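Local coordinates for protein alkaline phosphatase D (Bacillus subtilis, PDB 2YEQ) that hydrolyses phosphate esters, acting as a phosphodiesterase and alkaline phosphatase with iron and calcium in its active site, at residues 115-127 with 142-154. Sequence-based numbering, arbitrary orientation.
With FE (Fe (III) ion), chain B; CA (calcium ion), chain C; EDO (1,2-ethanediol), chain D.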
loop_
_atom_site.group_PDB
_atom_site.type_symbol
_atom_site.label_atom_id
_atom_site.label_comp_id
_atom_site.label_asym_id
_atom_site.label_seq_id
_atom_site.Cartn_x
_atom_site.Cartn_y
_atom_site.Cartn_z
ATOM N N PRO A 115 -24.187 -5.420 6.154
ATOM C CA PRO A 115 -24.170 -4.620 7.383
ATOM C C PRO A 115 -22.801 -4.187 7.882
ATOM O O PRO A 115 -22.716 -3.238 8.662
ATOM C CB PRO A 115 -24.762 -5.583 8.431
ATOM C CG PRO A 115 -24.411 -6.914 7.945
ATOM C CD PRO A 115 -24.541 -6.820 6.439
ATOM N N GLN A 116 -21.735 -4.884 7.481
ATOM C CA GLN A 116 -20.410 -4.601 8.028
ATOM C C GLN A 116 -19.290 -5.114 7.108
ATOM O O GLN A 116 -19.485 -6.052 6.329
ATOM C CB GLN A 116 -20.270 -5.216 9.415
ATOM C CG GLN A 116 -19.042 -4.786 10.191
ATOM C CD GLN A 116 -19.033 -5.316 11.624
ATOM O OE1 GLN A 116 -19.690 -4.771 12.497
ATOM N NE2 GLN A 116 -18.251 -6.357 11.870
ATOM N N MET A 117 -18.145 -4.447 7.195
ATOM C CA MET A 117 -16.938 -4.833 6.475
ATOM C C MET A 117 -15.780 -4.533 7.396
ATOM O O MET A 117 -15.768 -3.488 8.066
ATOM C CB MET A 117 -16.801 -3.990 5.199
ATOM C CG MET A 117 -15.538 -4.267 4.414
ATOM S SD MET A 117 -15.359 -3.178 3.012
ATOM C CE MET A 117 -14.047 -4.053 2.115
ATOM N N THR A 118 -14.803 -5.432 7.446
ATOM C CA THR A 118 -13.582 -5.179 8.196
ATOM C C THR A 118 -12.381 -5.449 7.280
ATOM O O THR A 118 -12.340 -6.470 6.598
ATOM C CB THR A 118 -13.480 -6.079 9.458
ATOM O OG1 THR A 118 -14.670 -5.920 10.246
ATOM C CG2 THR A 118 -12.272 -5.711 10.307
ATOM N N PHE A 119 -11.420 -4.536 7.276
ATOM C CA PHE A 119 -10.230 -4.699 6.426
ATOM C C PHE A 119 -9.074 -4.045 7.135
ATOM O O PHE A 119 -9.276 -3.366 8.144
ATOM C CB PHE A 119 -10.471 -4.177 5.003
ATOM C CG PHE A 119 -10.656 -2.676 4.890
ATOM C CD1 PHE A 119 -9.564 -1.843 4.789
ATOM C CD2 PHE A 119 -11.924 -2.110 4.842
ATOM C CE1 PHE A 119 -9.716 -0.451 4.660
ATOM C CE2 PHE A 119 -12.085 -0.726 4.702
ATOM C CZ PHE A 119 -10.957 0.099 4.609
ATOM N N ALA A 120 -7.857 -4.312 6.666
ATOM C CA ALA A 120 -6.681 -3.663 7.181
ATOM C C ALA A 120 -5.979 -3.019 5.982
ATOM O O ALA A 120 -6.178 -3.466 4.839
ATOM C CB ALA A 120 -5.730 -4.654 7.851
ATOM N N PHE A 121 -5.196 -1.982 6.250
ATOM C CA PHE A 121 -4.302 -1.440 5.210
ATOM C C PHE A 121 -2.913 -1.205 5.743
ATOM O O PHE A 121 -2.699 -0.891 6.924
ATOM C CB PHE A 121 -4.906 -0.231 4.463
ATOM C CG PHE A 121 -5.048 1.011 5.264
ATOM C CD1 PHE A 121 -4.035 1.949 5.291
ATOM C CD2 PHE A 121 -6.247 1.299 5.922
ATOM C CE1 PHE A 121 -4.176 3.144 5.966
ATOM C CE2 PHE A 121 -6.408 2.509 6.610
ATOM C CZ PHE A 121 -5.367 3.420 6.649
ATOM N N ALA A 122 -1.949 -1.397 4.844
ATOM C CA ALA A 122 -0.557 -1.381 5.206
ATOM C C ALA A 122 0.259 -0.684 4.112
ATOM O O ALA A 122 -0.178 -0.598 2.969
ATOM C CB ALA A 122 -0.082 -2.829 5.343
ATOM N N SER A 123 1.433 -0.214 4.484
ATOM C CA SER A 123 2.411 0.310 3.524
ATOM C C SER A 123 3.778 0.247 4.140
ATOM O O SER A 123 3.911 0.053 5.350
ATOM C CB SER A 123 2.061 1.767 3.185
ATOM O OG SER A 123 2.243 2.585 4.316
ATOM N N CYS A 124 4.812 0.420 3.313
ATOM C CA CYS A 124 6.149 0.807 3.785
ATOM C C CYS A 124 6.840 -0.218 4.703
ATOM O O CYS A 124 6.943 -0.076 5.947
ATOM C CB CYS A 124 6.143 2.223 4.388
ATOM S SG CYS A 124 5.711 3.570 3.172
ATOM N N GLN A 125 7.391 -1.232 4.053
ATOM C CA GLN A 125 7.967 -2.372 4.753
ATOM C C GLN A 125 9.455 -2.590 4.459
ATOM O O GLN A 125 9.866 -3.705 4.148
ATOM C CB GLN A 125 7.156 -3.630 4.439
ATOM C CG GLN A 125 6.986 -3.983 2.971
ATOM C CD GLN A 125 5.794 -4.832 2.723
ATOM O OE1 GLN A 125 4.750 -4.677 3.387
ATOM N NE2 GLN A 125 5.897 -5.724 1.739
ATOM N N GLN A 126 10.246 -1.537 4.622
ATOM C CA GLN A 126 11.688 -1.595 4.370
ATOM C C GLN A 126 12.236 -2.826 5.125
ATOM O O GLN A 126 12.229 -2.875 6.341
ATOM C CB GLN A 126 12.391 -0.317 4.835
ATOM C CG GLN A 126 13.457 0.250 3.890
ATOM C CD GLN A 126 14.764 -0.569 3.849
ATOM O OE1 GLN A 126 14.726 -1.770 3.944
ATOM N NE2 GLN A 126 15.922 0.107 3.704
ATOM N N TYR A 127 12.697 -3.816 4.374
ATOM C CA TYR A 127 13.139 -5.105 4.925
ATOM C C TYR A 127 14.257 -4.953 5.919
ATOM O O TYR A 127 14.329 -5.686 6.936
ATOM C CB TYR A 127 13.557 -6.012 3.766
ATOM C CG TYR A 127 14.020 -7.422 4.085
ATOM C CD1 TYR A 127 13.097 -8.478 4.174
ATOM C CD2 TYR A 127 15.364 -7.713 4.236
ATOM C CE1 TYR A 127 13.524 -9.770 4.420
ATOM C CE2 TYR A 127 15.790 -9.006 4.496
ATOM C CZ TYR A 127 14.876 -10.021 4.588
ATOM O OH TYR A 127 15.305 -11.307 4.858
ATOM N N LYS A 142 -9.496 -10.842 11.942
ATOM C CA LYS A 142 -10.616 -11.325 11.158
ATOM C C LYS A 142 -10.979 -10.271 10.140
ATOM O O LYS A 142 -11.691 -9.339 10.455
ATOM C CB LYS A 142 -11.826 -11.634 12.054
ATOM C CG LYS A 142 -11.748 -13.003 12.730
ATOM C CD LYS A 142 -11.424 -12.910 14.221
ATOM C CE LYS A 142 -10.354 -13.935 14.663
ATOM N NZ LYS A 142 -10.867 -15.340 14.705
ATOM N N LEU A 143 -10.502 -10.427 8.909
ATOM C CA LEU A 143 -10.672 -9.391 7.887
ATOM C C LEU A 143 -11.327 -9.965 6.669
ATOM O O LEU A 143 -11.134 -11.146 6.360
ATOM C CB LEU A 143 -9.299 -8.823 7.490
ATOM C CG LEU A 143 -8.355 -8.406 8.601
ATOM C CD1 LEU A 143 -6.978 -8.073 7.985
ATOM C CD2 LEU A 143 -8.941 -7.229 9.412
ATOM N N ASP A 144 -12.076 -9.127 5.963
ATOM C CA ASP A 144 -12.612 -9.453 4.658
ATOM C C ASP A 144 -11.566 -9.244 3.537
ATOM O O ASP A 144 -11.598 -9.937 2.531
ATOM C CB ASP A 144 -13.824 -8.584 4.357
ATOM C CG ASP A 144 -14.989 -8.819 5.349
ATOM O OD1 ASP A 144 -15.495 -9.960 5.381
ATOM O OD2 ASP A 144 -15.386 -7.862 6.059
ATOM N N LEU A 145 -10.684 -8.270 3.713
ATOM C CA LEU A 145 -9.592 -8.046 2.754
ATOM C C LEU A 145 -8.515 -7.160 3.334
ATOM O O LEU A 145 -8.650 -6.618 4.442
ATOM C CB LEU A 145 -10.109 -7.543 1.396
ATOM C CG LEU A 145 -10.947 -6.271 1.273
ATOM C CD1 LEU A 145 -10.055 -5.082 1.254
ATOM C CD2 LEU A 145 -11.748 -6.300 -0.009
ATOM N N VAL A 146 -7.393 -7.088 2.620
ATOM C CA VAL A 146 -6.269 -6.258 2.974
ATOM C C VAL A 146 -5.939 -5.366 1.763
ATOM O O VAL A 146 -6.012 -5.830 0.610
ATOM C CB VAL A 146 -5.036 -7.112 3.334
ATOM C CG1 VAL A 146 -3.788 -6.260 3.488
ATOM C CG2 VAL A 146 -5.304 -7.886 4.624
ATOM N N PHE A 147 -5.598 -4.106 2.047
ATOM C CA PHE A 147 -5.034 -3.172 1.057
ATOM C C PHE A 147 -3.571 -2.918 1.331
ATOM O O PHE A 147 -3.159 -2.711 2.466
ATOM C CB PHE A 147 -5.722 -1.790 1.134
ATOM C CG PHE A 147 -7.123 -1.780 0.631
ATOM C CD1 PHE A 147 -7.388 -1.616 -0.707
ATOM C CD2 PHE A 147 -8.198 -1.897 1.513
ATOM C CE1 PHE A 147 -8.679 -1.594 -1.180
ATOM C CE2 PHE A 147 -9.513 -1.867 1.038
ATOM C CZ PHE A 147 -9.744 -1.719 -0.305
ATOM N N HIS A 148 -2.752 -2.937 0.287
ATOM C CA HIS A 148 -1.404 -2.445 0.413
ATOM C C HIS A 148 -1.299 -1.173 -0.433
ATOM O O HIS A 148 -1.731 -1.145 -1.580
ATOM C CB HIS A 148 -0.371 -3.497 0.016
ATOM C CG HIS A 148 0.979 -3.220 0.585
ATOM N ND1 HIS A 148 1.818 -2.265 0.060
ATOM C CD2 HIS A 148 1.619 -3.738 1.651
ATOM C CE1 HIS A 148 2.916 -2.205 0.788
ATOM N NE2 HIS A 148 2.823 -3.092 1.761
ATOM N N LEU A 149 -0.758 -0.121 0.165
ATOM C CA LEU A 149 -0.791 1.224 -0.431
ATOM C C LEU A 149 0.575 1.720 -0.912
ATOM O O LEU A 149 0.714 2.901 -1.258
ATOM C CB LEU A 149 -1.345 2.239 0.566
ATOM C CG LEU A 149 -2.758 1.941 1.091
ATOM C CD1 LEU A 149 -3.202 3.080 2.036
ATOM C CD2 LEU A 149 -3.756 1.705 -0.026
ATOM N N GLY A 150 1.581 0.846 -0.885
ATOM C CA GLY A 150 2.883 1.118 -1.571
ATOM C C GLY A 150 4.112 0.875 -0.720
ATOM O O GLY A 150 4.020 0.621 0.486
ATOM N N ASP A 151 5.278 1.010 -1.371
ATOM C CA ASP A 151 6.559 0.695 -0.821
ATOM C C ASP A 151 6.524 -0.733 -0.261
ATOM O O ASP A 151 6.984 -0.993 0.834
ATOM C CB ASP A 151 7.001 1.707 0.223
ATOM C CG ASP A 151 7.278 3.101 -0.356
ATOM O OD1 ASP A 151 7.069 3.321 -1.557
ATOM O OD2 ASP A 151 7.666 3.995 0.458
ATOM N N TYR A 152 5.965 -1.634 -1.058
ATOM C CA TYR A 152 6.005 -3.059 -0.765
ATOM C C TYR A 152 7.424 -3.624 -0.831
ATOM O O TYR A 152 7.746 -4.555 -0.081
ATOM C CB TYR A 152 5.102 -3.793 -1.728
ATOM C CG TYR A 152 4.853 -5.242 -1.408
ATOM C CD1 TYR A 152 5.783 -6.218 -1.743
ATOM C CD2 TYR A 152 3.655 -5.651 -0.808
ATOM C CE1 TYR A 152 5.543 -7.575 -1.475
ATOM C CE2 TYR A 152 3.407 -7.023 -0.534
ATOM C CZ TYR A 152 4.363 -7.968 -0.872
ATOM O OH TYR A 152 4.141 -9.299 -0.611
ATOM N N ILE A 153 8.251 -3.099 -1.747
ATOM C CA ILE A 153 9.703 -3.292 -1.705
ATOM C C ILE A 153 10.386 -1.938 -1.716
ATOM O O ILE A 153 9.737 -0.940 -2.019
ATOM C CB ILE A 153 10.248 -4.099 -2.913
ATOM C CG1 ILE A 153 10.004 -3.345 -4.235
ATOM C CG2 ILE A 153 9.633 -5.509 -2.954
ATOM C CD1 ILE A 153 10.864 -3.856 -5.413
ATOM N N TYR A 154 11.671 -1.917 -1.343
ATOM C CA TYR A 154 12.543 -0.763 -1.516
ATOM C C TYR A 154 13.687 -1.221 -2.440
ATOM O O TYR A 154 14.014 -2.419 -2.489
ATOM C CB TYR A 154 13.091 -0.225 -0.183
ATOM C CG TYR A 154 12.045 0.506 0.646
ATOM C CD1 TYR A 154 10.966 -0.189 1.220
ATOM C CD2 TYR A 154 12.099 1.881 0.808
ATOM C CE1 TYR A 154 9.991 0.460 1.955
ATOM C CE2 TYR A 154 11.123 2.564 1.554
ATOM C CZ TYR A 154 10.060 1.847 2.106
ATOM O OH TYR A 154 9.107 2.480 2.851
HETATM FE FE FE B . 8.072 4.162 2.563
HETATM CA CA CA C . 6.668 6.048 -0.602
HETATM C C1 EDO D . -10.405 -14.757 4.543
HETATM O O1 EDO D . -9.580 -15.043 3.422
HETATM C C2 EDO D . -11.147 -13.455 4.316
HETATM O O2 EDO D . -12.195 -13.400 5.291
HETATM O O HOH W 1 4.759 4.602 0.334
#
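Cys124 and Tyr154 meet across the segments 115-127 and 142-154 at the iron(III) ion, bound by Cys124 SG at 2.5 Å and Tyr154 OH at 2.0 Å. Asp151 suits the place between two metals: its OD2 bridges the iron and, at 2.5 Å, the calcium. His382 also binds the iron; Asp209, Asp210 and Asp380 bind the calcium. Behind this shell, Gln126 CG lies over the centre of the Tyr154 ring, 3.6 Å from its centroid, a CH-pi contact.

Gln125, with both an acceptor and a donor, ties its loop to the end of strand 145-148 and to the turn that follows it. Its CG sits between the backbone N and the carbonyl carbon (chi1 56°) and the chain then extends, so that OE1 accepts from His148 NE2 at 3.0 Å, the donor standing above the amide's carbonyl plane, while NE2 donates a hydrogen bond to Tyr152 O and also lies over the face of the Tyr152 ring. A leucine here would probably leave His148 NE2 and Tyr152 O without these partners, and Tyr135, which also bonds OE1, without its mate.

Gly150 suits its backbone angles, at which a CB would jam against the preceding residue's carbonyl O. Farther back, the edge of Phe147 meets the face of Phe119, planes at 78°.

The parallel strands 117-122 and 145-148, joined through helix 133-138 as a beta-alpha-beta unit, carry the metal loops at their C-terminal ends; strand 440-448 flanks 117-122, and 203-206 flanks 145-148.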